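Local coordinates for protein succinate-semialdehyde dehydrogenase (NAD(P)(+)) (Marinobacter aquaeolei, PDB 3RH9) that probably oxidises succinate semialdehyde to succinate, passing the hydride to NAD(P)+ in the manner of the aldehyde dehydrogenase family, at residues D339-H344 against E387-P392; P372-G377 against P392-A397; M97-P102 against P331-Q336; N260-V265 against A293-V298. All blocks are in the same frame, centred on the assembly; numbering follows the deposited sequence.

Interaction 1. Residues D339-H344 against E387-P392; sequences DKVKRH and EETFGP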
# COMPACT_ATOMS: atom_id res chain seq x y z
N ASP A 339 -1.56 12.06 32.47
CA ASP A 339 -2.59 13.09 32.53
C ASP A 339 -3.80 12.73 31.66
O ASP A 339 -4.93 13.01 32.03
CB ASP A 339 -2.01 14.46 32.17
CG ASP A 339 -1.07 14.98 33.24
OD1 ASP A 339 -1.00 14.36 34.31
OD2 ASP A 339 -0.39 16.00 33.02
N LYS A 340 -3.56 12.11 30.51
CA LYS A 340 -4.65 11.70 29.64
C LYS A 340 -5.53 10.64 30.30
O LYS A 340 -6.76 10.75 30.31
CB LYS A 340 -4.12 11.20 28.30
CG LYS A 340 -5.21 10.89 27.27
CD LYS A 340 -4.65 10.58 25.90
CE LYS A 340 -5.77 10.61 24.87
NZ LYS A 340 -5.24 10.63 23.48
N VAL A 341 -4.90 9.60 30.85
CA VAL A 341 -5.69 8.59 31.53
C VAL A 341 -6.49 9.26 32.64
O VAL A 341 -7.67 8.94 32.85
CB VAL A 341 -4.85 7.41 32.08
CG1 VAL A 341 -5.77 6.34 32.62
CG2 VAL A 341 -4.00 6.83 31.00
N LYS A 342 -5.87 10.21 33.34
CA LYS A 342 -6.56 10.91 34.41
C LYS A 342 -7.77 11.65 33.88
O LYS A 342 -8.87 11.51 34.39
CB LYS A 342 -5.63 11.87 35.13
CG LYS A 342 -6.23 12.40 36.43
CD LYS A 342 -5.16 12.83 37.42
CE LYS A 342 -4.61 14.20 37.09
NZ LYS A 342 -4.04 14.81 38.33
N ARG A 343 -7.54 12.43 32.82
CA ARG A 343 -8.56 13.27 32.23
C ARG A 343 -9.79 12.50 31.69
O ARG A 343 -10.92 12.99 31.78
CB ARG A 343 -7.94 14.15 31.13
CG ARG A 343 -8.97 14.86 30.32
CD ARG A 343 -8.36 15.79 29.30
NE ARG A 343 -7.66 15.11 28.21
CZ ARG A 343 -8.25 14.47 27.21
NH1 ARG A 343 -9.57 14.36 27.15
NH2 ARG A 343 -7.51 13.92 26.25
N HIS A 344 -9.55 11.31 31.15
CA HIS A 344 -10.62 10.41 30.70
C HIS A 344 -11.35 9.84 31.88
O HIS A 344 -12.54 9.54 31.79
CB HIS A 344 -10.08 9.24 29.89
CG HIS A 344 -9.69 9.61 28.49
ND1 HIS A 344 -9.54 8.68 27.49
CD2 HIS A 344 -9.42 10.81 27.93
CE1 HIS A 344 -9.19 9.29 26.38
NE2 HIS A 344 -9.11 10.58 26.61
N GLU A 387 -11.67 8.88 22.22
CA GLU A 387 -10.23 8.83 22.08
C GLU A 387 -9.72 7.50 22.60
O GLU A 387 -10.38 6.84 23.38
CB GLU A 387 -9.59 9.94 22.92
CG GLU A 387 -10.33 11.26 22.90
CD GLU A 387 -9.68 12.32 23.77
OE1 GLU A 387 -8.49 12.15 24.13
OE2 GLU A 387 -10.34 13.33 24.11
N GLU A 388 -8.52 7.10 22.18
CA GLU A 388 -7.92 5.94 22.80
C GLU A 388 -7.17 6.38 24.05
O GLU A 388 -6.48 7.40 24.05
CB GLU A 388 -7.09 5.10 21.81
CG GLU A 388 -5.68 5.52 21.56
CD GLU A 388 -4.94 4.51 20.67
OE1 GLU A 388 -5.20 3.28 20.79
OE2 GLU A 388 -4.10 4.94 19.86
N THR A 389 -7.34 5.60 25.10
CA THR A 389 -7.01 6.01 26.46
C THR A 389 -5.56 5.74 26.82
O THR A 389 -4.95 6.48 27.57
CB THR A 389 -7.94 5.31 27.49
OG1 THR A 389 -9.28 5.83 27.38
CG2 THR A 389 -7.44 5.49 28.89
N PHE A 390 -5.01 4.68 26.24
CA PHE A 390 -3.63 4.27 26.53
C PHE A 390 -3.30 4.26 28.01
O PHE A 390 -2.32 4.85 28.43
CB PHE A 390 -2.65 5.13 25.76
CG PHE A 390 -2.05 4.45 24.58
CD1 PHE A 390 -2.85 3.72 23.72
CD2 PHE A 390 -0.70 4.51 24.33
CE1 PHE A 390 -2.32 3.07 22.63
CE2 PHE A 390 -0.15 3.86 23.24
CZ PHE A 390 -0.96 3.14 22.39
N GLY A 391 -4.12 3.58 28.79
CA GLY A 391 -3.91 3.48 30.22
C GLY A 391 -4.80 2.39 30.79
O GLY A 391 -5.63 1.82 30.08
N PRO A 392 -4.62 2.07 32.08
CA PRO A 392 -5.29 0.95 32.72
C PRO A 392 -6.73 1.27 33.08
O PRO A 392 -7.14 0.97 34.19
CB PRO A 392 -4.49 0.77 34.01
CG PRO A 392 -4.01 2.13 34.28
CD PRO A 392 -3.57 2.62 32.95

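Interaction 2. Residues P372-G377 against P392-A397; sequences PTVVQG and PLVPMA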
# COMPACT_ATOMS: atom_id res chain seq x y z
N PRO A 372 -5.45 0.03 38.32
CA PRO A 372 -6.45 -0.53 37.42
C PRO A 372 -7.83 -0.04 37.84
O PRO A 372 -8.17 -0.18 39.00
CB PRO A 372 -6.31 -2.03 37.66
CG PRO A 372 -4.93 -2.20 38.18
CD PRO A 372 -4.70 -1.01 39.02
N THR A 373 -8.59 0.51 36.90
CA THR A 373 -9.85 1.18 37.19
C THR A 373 -10.96 0.70 36.27
O THR A 373 -10.72 0.34 35.12
CB THR A 373 -9.73 2.69 37.00
OG1 THR A 373 -8.66 3.19 37.80
CG2 THR A 373 -11.00 3.37 37.40
N VAL A 374 -12.19 0.72 36.79
CA VAL A 374 -13.34 0.26 36.02
C VAL A 374 -14.54 1.19 36.17
O VAL A 374 -15.09 1.35 37.26
CB VAL A 374 -13.78 -1.13 36.50
CG1 VAL A 374 -15.13 -1.45 35.93
CG2 VAL A 374 -12.77 -2.20 36.12
N VAL A 375 -14.96 1.82 35.08
CA VAL A 375 -16.13 2.67 35.17
C VAL A 375 -17.30 2.11 34.37
O VAL A 375 -17.11 1.54 33.30
CB VAL A 375 -15.86 4.13 34.75
CG1 VAL A 375 -14.84 4.75 35.66
CG2 VAL A 375 -15.41 4.21 33.29
N GLN A 376 -18.50 2.30 34.90
CA GLN A 376 -19.69 1.86 34.21
C GLN A 376 -20.58 3.05 33.87
O GLN A 376 -20.53 4.08 34.53
CB GLN A 376 -20.45 0.83 35.04
CG GLN A 376 -21.34 -0.05 34.19
CD GLN A 376 -21.77 -1.35 34.88
OE1 GLN A 376 -21.30 -1.68 35.98
NE2 GLN A 376 -22.67 -2.09 34.22
N GLY A 377 -21.37 2.91 32.82
CA GLY A 377 -22.28 3.96 32.41
C GLY A 377 -21.72 4.89 31.35
O GLY A 377 -22.06 6.08 31.32
N PRO A 392 -4.62 2.07 32.08
CA PRO A 392 -5.29 0.95 32.72
C PRO A 392 -6.73 1.27 33.08
O PRO A 392 -7.14 0.97 34.19
CB PRO A 392 -4.49 0.77 34.01
CG PRO A 392 -4.01 2.13 34.28
CD PRO A 392 -3.57 2.62 32.95
N LEU A 393 -7.47 1.85 32.15
CA LEU A 393 -8.85 2.23 32.39
C LEU A 393 -9.78 1.32 31.61
O LEU A 393 -9.52 1.02 30.45
CB LEU A 393 -9.06 3.66 31.94
CG LEU A 393 -10.46 4.24 32.05
CD1 LEU A 393 -11.03 4.02 33.46
CD2 LEU A 393 -10.41 5.72 31.69
N VAL A 394 -10.87 0.88 32.24
CA VAL A 394 -11.81 -0.01 31.55
C VAL A 394 -13.20 0.60 31.52
O VAL A 394 -13.93 0.53 32.50
CB VAL A 394 -11.91 -1.38 32.25
CG1 VAL A 394 -12.95 -2.26 31.53
CG2 VAL A 394 -10.55 -2.06 32.33
N PRO A 395 -13.57 1.22 30.39
CA PRO A 395 -14.86 1.91 30.30
C PRO A 395 -15.98 1.04 29.71
O PRO A 395 -15.85 0.50 28.61
CB PRO A 395 -14.55 3.11 29.39
CG PRO A 395 -13.04 3.11 29.22
CD PRO A 395 -12.65 1.67 29.34
N MSE A 396 -17.08 0.91 30.45
CA MSE A 396 -18.14 -0.01 30.08
C MSE A 396 -19.37 0.69 29.53
O MSE A 396 -19.98 1.53 30.20
CB MSE A 396 -18.53 -0.85 31.29
CG MSE A 396 -17.39 -1.65 31.90
SE MSE A 396 -18.14 -3.01 33.10
CE MSE A 396 -16.62 -3.39 34.23
N ALA A 397 -19.74 0.34 28.30
CA ALA A 397 -20.91 0.92 27.64
C ALA A 397 -21.92 -0.18 27.48
O ALA A 397 -21.55 -1.32 27.26
CB ALA A 397 -20.53 1.44 26.28

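Interaction 3. Residues M97-P102 against P331-Q336; sequences MEHGKP and PLINKQ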
# COMPACT_ATOMS: atom_id res chain seq x y z
N MSE A 97 13.07 -1.33 32.68
CA MSE A 97 13.48 -0.11 33.35
C MSE A 97 13.14 1.14 32.57
O MSE A 97 12.86 2.18 33.18
CB MSE A 97 14.95 -0.15 33.71
CG MSE A 97 15.21 -0.97 34.95
SE MSE A 97 17.09 -1.49 35.13
CE MSE A 97 16.97 -2.44 36.85
N GLU A 98 13.16 1.07 31.25
CA GLU A 98 12.93 2.26 30.44
C GLU A 98 11.45 2.46 30.07
O GLU A 98 10.99 3.58 29.89
CB GLU A 98 13.82 2.28 29.20
CG GLU A 98 13.49 1.22 28.19
CD GLU A 98 14.41 1.27 26.97
OE1 GLU A 98 15.20 2.24 26.85
OE2 GLU A 98 14.34 0.34 26.13
N HIS A 99 10.72 1.35 29.98
CA HIS A 99 9.30 1.37 29.66
C HIS A 99 8.42 1.43 30.91
O HIS A 99 7.50 2.23 30.98
CB HIS A 99 8.93 0.14 28.84
CG HIS A 99 7.49 0.06 28.46
ND1 HIS A 99 6.57 -0.67 29.19
CD2 HIS A 99 6.80 0.58 27.42
CE1 HIS A 99 5.39 -0.59 28.62
NE2 HIS A 99 5.50 0.17 27.54
N GLY A 100 8.70 0.57 31.89
CA GLY A 100 7.92 0.53 33.11
C GLY A 100 7.27 -0.83 33.26
O GLY A 100 7.02 -1.29 34.37
N LYS A 101 6.98 -1.45 32.13
CA LYS A 101 6.46 -2.81 32.09
C LYS A 101 7.21 -3.75 33.06
O LYS A 101 8.42 -3.65 33.22
CB LYS A 101 6.62 -3.32 30.65
CG LYS A 101 5.69 -4.42 30.23
CD LYS A 101 6.00 -4.84 28.79
CE LYS A 101 6.17 -3.61 27.90
NZ LYS A 101 5.97 -3.89 26.45
N PRO A 102 6.49 -4.67 33.70
CA PRO A 102 7.12 -5.61 34.64
C PRO A 102 8.10 -6.56 33.96
O PRO A 102 7.86 -6.99 32.82
CB PRO A 102 5.94 -6.40 35.21
CG PRO A 102 4.76 -5.53 34.97
CD PRO A 102 5.03 -4.83 33.68
N PRO A 331 4.42 1.53 36.00
CA PRO A 331 3.92 2.88 35.77
C PRO A 331 3.56 3.06 34.30
O PRO A 331 3.85 2.17 33.50
CB PRO A 331 5.12 3.77 36.11
CG PRO A 331 6.25 2.84 36.49
CD PRO A 331 5.89 1.48 36.00
N LEU A 332 2.91 4.18 33.98
CA LEU A 332 2.72 4.60 32.59
C LEU A 332 3.99 5.30 32.13
O LEU A 332 4.82 5.65 32.95
CB LEU A 332 1.54 5.58 32.47
CG LEU A 332 0.18 5.18 33.02
CD1 LEU A 332 -0.79 6.31 32.79
CD2 LEU A 332 -0.30 3.91 32.34
N ILE A 333 4.14 5.53 30.84
CA ILE A 333 5.42 5.94 30.27
C ILE A 333 5.83 7.37 30.63
O ILE A 333 7.02 7.64 30.81
CB ILE A 333 5.41 5.78 28.73
CG1 ILE A 333 6.82 5.86 28.16
CG2 ILE A 333 4.47 6.82 28.09
CD1 ILE A 333 7.64 4.59 28.34
N ASN A 334 4.87 8.27 30.72
CA ASN A 334 5.16 9.68 31.02
C ASN A 334 3.98 10.51 31.48
O ASN A 334 2.84 10.04 31.48
CB ASN A 334 5.93 10.39 29.89
CG ASN A 334 5.15 10.47 28.58
OD1 ASN A 334 3.92 10.56 28.55
ND2 ASN A 334 5.88 10.48 27.48
N LYS A 335 4.27 11.74 31.88
CA LYS A 335 3.27 12.61 32.47
C LYS A 335 2.14 12.88 31.49
O LYS A 335 0.98 12.91 31.88
CB LYS A 335 3.88 13.92 32.95
CG LYS A 335 2.93 14.71 33.81
CD LYS A 335 3.63 15.82 34.58
CE LYS A 335 2.64 16.54 35.52
NZ LYS A 335 1.44 17.12 34.80
N GLN A 336 2.47 13.07 30.22
CA GLN A 336 1.43 13.35 29.24
C GLN A 336 0.43 12.18 29.20
O GLN A 336 -0.79 12.40 29.25
CB GLN A 336 2.05 13.62 27.87
CG GLN A 336 1.09 14.23 26.85
CD GLN A 336 1.69 14.23 25.43
OE1 GLN A 336 1.33 13.39 24.60
NE2 GLN A 336 2.61 15.17 25.16
O HOH W 1 4.97 2.65 30.97

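Interaction 4. Residues N260-V265 against A293-V298; sequences NAPFIV and ANRIFV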
# COMPACT_ATOMS: atom_id res chain seq x y z
N ASN A 260 -8.98 2.16 18.20
CA ASN A 260 -9.98 2.38 19.25
C ASN A 260 -10.75 1.08 19.39
O ASN A 260 -11.91 0.98 18.96
CB ASN A 260 -10.91 3.53 18.89
CG ASN A 260 -11.76 4.01 20.05
OD1 ASN A 260 -12.26 3.21 20.83
ND2 ASN A 260 -11.92 5.32 20.17
N ALA A 261 -10.11 0.08 19.99
CA ALA A 261 -10.65 -1.28 20.00
C ALA A 261 -11.92 -1.44 20.85
O ALA A 261 -11.94 -1.10 22.03
CB ALA A 261 -9.57 -2.28 20.44
N PRO A 262 -12.98 -1.99 20.23
CA PRO A 262 -14.22 -2.35 20.91
C PRO A 262 -14.12 -3.80 21.35
O PRO A 262 -13.77 -4.65 20.54
CB PRO A 262 -15.26 -2.24 19.80
CG PRO A 262 -14.49 -2.07 18.52
CD PRO A 262 -13.05 -2.29 18.80
N PHE A 263 -14.40 -4.07 22.62
CA PHE A 263 -14.37 -5.43 23.18
C PHE A 263 -15.80 -5.75 23.57
O PHE A 263 -16.32 -5.19 24.54
CB PHE A 263 -13.44 -5.43 24.39
CG PHE A 263 -13.26 -6.78 25.02
CD1 PHE A 263 -14.23 -7.32 25.85
CD2 PHE A 263 -12.07 -7.47 24.87
CE1 PHE A 263 -14.05 -8.56 26.46
CE2 PHE A 263 -11.88 -8.71 25.49
CZ PHE A 263 -12.87 -9.25 26.28
N ILE A 264 -16.45 -6.61 22.81
CA ILE A 264 -17.91 -6.76 22.86
C ILE A 264 -18.35 -8.05 23.54
O ILE A 264 -17.83 -9.12 23.23
CB ILE A 264 -18.50 -6.72 21.43
CG1 ILE A 264 -18.18 -5.38 20.76
CG2 ILE A 264 -19.99 -6.96 21.47
CD1 ILE A 264 -18.48 -5.36 19.30
N VAL A 265 -19.30 -7.95 24.47
CA VAL A 265 -19.75 -9.12 25.23
C VAL A 265 -21.26 -9.38 25.20
O VAL A 265 -22.04 -8.69 25.84
CB VAL A 265 -19.34 -9.01 26.70
CG1 VAL A 265 -19.76 -10.27 27.44
CG2 VAL A 265 -17.84 -8.78 26.83
N ALA A 293 -8.26 -3.33 24.69
CA ALA A 293 -9.66 -2.94 24.61
C ALA A 293 -9.72 -1.48 25.03
O ALA A 293 -9.04 -1.08 25.98
CB ALA A 293 -10.51 -3.81 25.51
N ASN A 294 -10.49 -0.68 24.31
CA ASN A 294 -10.65 0.72 24.69
C ASN A 294 -12.10 1.01 25.05
O ASN A 294 -12.38 1.81 25.94
CB ASN A 294 -10.15 1.65 23.59
CG ASN A 294 -10.06 3.09 24.05
OD1 ASN A 294 -10.79 3.95 23.57
ND2 ASN A 294 -9.19 3.35 24.99
N ARG A 295 -13.01 0.34 24.35
CA ARG A 295 -14.44 0.43 24.63
C ARG A 295 -14.97 -0.97 24.92
O ARG A 295 -14.87 -1.86 24.08
CB ARG A 295 -15.16 1.06 23.44
CG ARG A 295 -14.93 2.54 23.31
CD ARG A 295 -15.42 3.06 22.01
NE ARG A 295 -14.79 2.35 20.90
CZ ARG A 295 -15.35 2.21 19.70
NH1 ARG A 295 -16.55 2.73 19.49
NH2 ARG A 295 -14.73 1.54 18.73
N ILE A 296 -15.50 -1.18 26.12
CA ILE A 296 -16.05 -2.49 26.46
C ILE A 296 -17.56 -2.43 26.37
O ILE A 296 -18.23 -1.82 27.19
CB ILE A 296 -15.63 -2.97 27.87
CG1 ILE A 296 -14.14 -3.30 27.93
CG2 ILE A 296 -16.40 -4.21 28.25
CD1 ILE A 296 -13.25 -2.11 27.93
N PHE A 297 -18.11 -3.04 25.33
CA PHE A 297 -19.54 -3.08 25.15
C PHE A 297 -20.11 -4.32 25.82
O PHE A 297 -19.74 -5.44 25.49
CB PHE A 297 -19.91 -3.07 23.67
CG PHE A 297 -19.65 -1.75 22.98
CD1 PHE A 297 -18.44 -1.51 22.35
CD2 PHE A 297 -20.62 -0.76 22.97
CE1 PHE A 297 -18.21 -0.31 21.71
CE2 PHE A 297 -20.39 0.44 22.34
CZ PHE A 297 -19.18 0.67 21.70
N VAL A 298 -21.01 -4.12 26.78
CA VAL A 298 -21.64 -5.24 27.46
C VAL A 298 -23.17 -5.21 27.35
O VAL A 298 -23.81 -4.16 27.49
CB VAL A 298 -21.21 -5.32 28.91
CG1 VAL A 298 -21.88 -6.51 29.58
CG2 VAL A 298 -19.71 -5.45 28.99

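Interaction 1. Residues D339-H344 against E387-P392
Glu387 OE1 takes two good hydrogen bonds from helix 335-350, one from Arg343 and one from His344. Arg343 NH2 lies 2.9 Å from Glu387 OE1 and reaches its syn lone pair from within the guanidinium plane, forming a salt bridge. Arg343 NH1 adds a weak 3.3 Å bond to Glu387 OE2, the two flat groups being turned 35° apart. His344 NE2 comes to Glu387 OE1 at 3.0 Å from above the carboxylate, with ring and carboxylate almost perpendicular (87°). At the other ring nitrogen, His344 ND1 is hydrogen-bonded to Thr389 OG1 at 2.9 Å, so both edges of the imidazole are tied and its rotation is fixed. Lys340, with CG anti to the backbone N (chi1 -174°) and an extended chain, brings NZ within 3.6 Å of Glu387 OE1, a long salt bridge. Below this polar layer, Val341 CG2 packs on Gly391 CA at 3.4 Å, where no side chain intervenes. With an alanine at Glu387, Arg343 and His344 NE2 would probably lose their shared acceptor and the imidazole would be freer to turn. Residues 388-392 carry the family's Glu-x-Phe-Gly-Pro motif, and the side chain of Phe390 is about 9 Å from that of Glu256, the predicted active site. Arg343, with Lys340 farther off, is likely to favour the ionised Glu387 carboxylate, and His344 adds a neighbouring N-H donor, holding the residue just ahead of this motif to the helix.

Interaction 2. Residues P372-G377 against P392-A397
Strands 373-376 and 393-399 lie side by side as the two parallel strands of a beta-alpha-beta crossover, with the short helix 383-386 between them, in the seven-stranded sheet that corresponds to the catalytic domain of aldehyde dehydrogenases. The axes of 373-376 and 393-397 come within 4.8 Å, with their directions 15° apart, and Thr373, Val374 and Val375 pair with Leu393, Val394 and Pro395 in turn. Hydrogen bonds alternate along the ladder. Thr373 N donates to Pro392 O at 3.1 Å, and Val394 N returns a bond to Thr373 O at 2.9 Å. Next, Val375 N reaches Val394 O at 3.1 Å, and Met396 N, of a selenomethionine, closes on Val375 O at 2.9 Å. Beyond it the bond from Gly377 N to Met396 O is weak.

Side chains divide between the two faces. Val374 and Val394 stand side by side, pointing the same way, toward helices 303-316 and 271-283. On the other face, Thr373, Val375 and Leu393 pack beneath Leu345 of helix 335-350. Thr373 OG1 is hydrogen-bonded to Pro371 O. With Leu393 CG anti to the backbone N (chi1 177°), its CD1 reaches Thr373 CG2 at 4.0 Å.

Interaction 3. Residues M97-P102 against P331-Q336
A water joins His99 and Pro331 where helix 88-99 ends against the turn leading into helix 335-350. It lies 2.6 Å from His99 O and 2.8 Å from Pro331 O, donating a hydrogen bond to each of two buried carbonyls that converge on it, with no direct hydrogen bond between the segments. Van der Waals contacts flank this bridge. Ile333 CD1 rests against His99 O at 3.5 Å, and the same methyl is 4.2 Å from His99 CD2, the two side chains crossing at about a right angle. Gly100 leaves the helix with positive phi (118°), a conformation suited to glycine, and its bare CA lets the Pro331 ring close in.

A second shell sets these groups. The backbone N of Ile333 is bound by Gln288 OE1, and Asn334 is the N-cap of helix 335-350, its OD1 accepting from Gly337 N. At the other segment, the buried Glu98 carboxylate is satisfied by Leu188 N and Thr189 OG1. By analogy with other aldehyde dehydrogenases, the contact probably joins the cofactor-binding domain, carrying helix 88-99, to the catalytic domain. The His99 ring is oriented locally: with CG anti to the backbone N (chi1 180°), His99 ND1 accepts from Lys101 N at 3.1 Å.

Interaction 4. Residues N260-V265 against A293-V298
Arg295 folds its side chain back over Asn260 at the start of two parallel strands. Its CB sits 4.1 Å from Ala261 O, and from there the chain crosses the Asn260 side chain at about a right angle. Arg295 CG is 3.7 Å from Asn260 OD1, and Arg295 CD closes on that oxygen to 3.4 Å. A bend at chi3 (-57°) then turns the guanidinium toward the backbone of Asn260. Arg295 NE makes only a weak bond to Asn260 OD1, since its N-H points well off line (117°). The firmer grip is at the tip: Arg295 NH2 donates to Asn260 O at 2.9 Å, nearly straight at 159° and in the guanidinium plane. Arg295 NH2 also binds Gly409 O and lies 3.6 Å from Pro262 CG, while NH1 has a weak bond to Ala408 O. Phe297 CE1 lies 4.0 Å above one guanidinium face, offset toward its rim, and Tyr385 contributes a cation-pi contact. A leucine in place of Arg295 would probably leave Asn260 O and Gly409 O without this donor and remove the guanidinium's tie between them.

The backbone continues the pairing. Ala261 O accepts from both Asn294 N and Arg295 N, and Phe263 N meets Arg295 O at 2.7 Å. Further along, Phe297 N bonds to Phe263 O, and Val265 N to Phe297 O. On the face away from Arg295, Phe263 CB packs on Ala293 CB beneath Leu278 of helix 271-283. Parallel strands 262-265 and 295-299 linked through that helix form a beta-alpha-beta crossover in the central sheet of the aldehyde dehydrogenase catalytic domain.

Interactions 2 and 4 are buried strand pairings of one sheet and are fused through neighbouring strands: Ala397 N lies 2.9 Å from Ile296 O, a probable hydrogen bond. Backbone bonds dominate both, though interaction 4 adds a buried guanidinium. Interaction 1, only partly buried, relies on charged side chains instead. It shares Pro392 with interaction 2, and His344 CB packs on Leu393 CD2 at 4.0 Å. Interaction 3 is buried too but small, bridged by water rather than direct polar bonds. Both it and interaction 1 use helix 335-350, and Leu332 CD1 touches Val341 CG2 at 3.7 Å. Interactions 3 and 4 do not touch, their nearest atoms being about 12 Å apart.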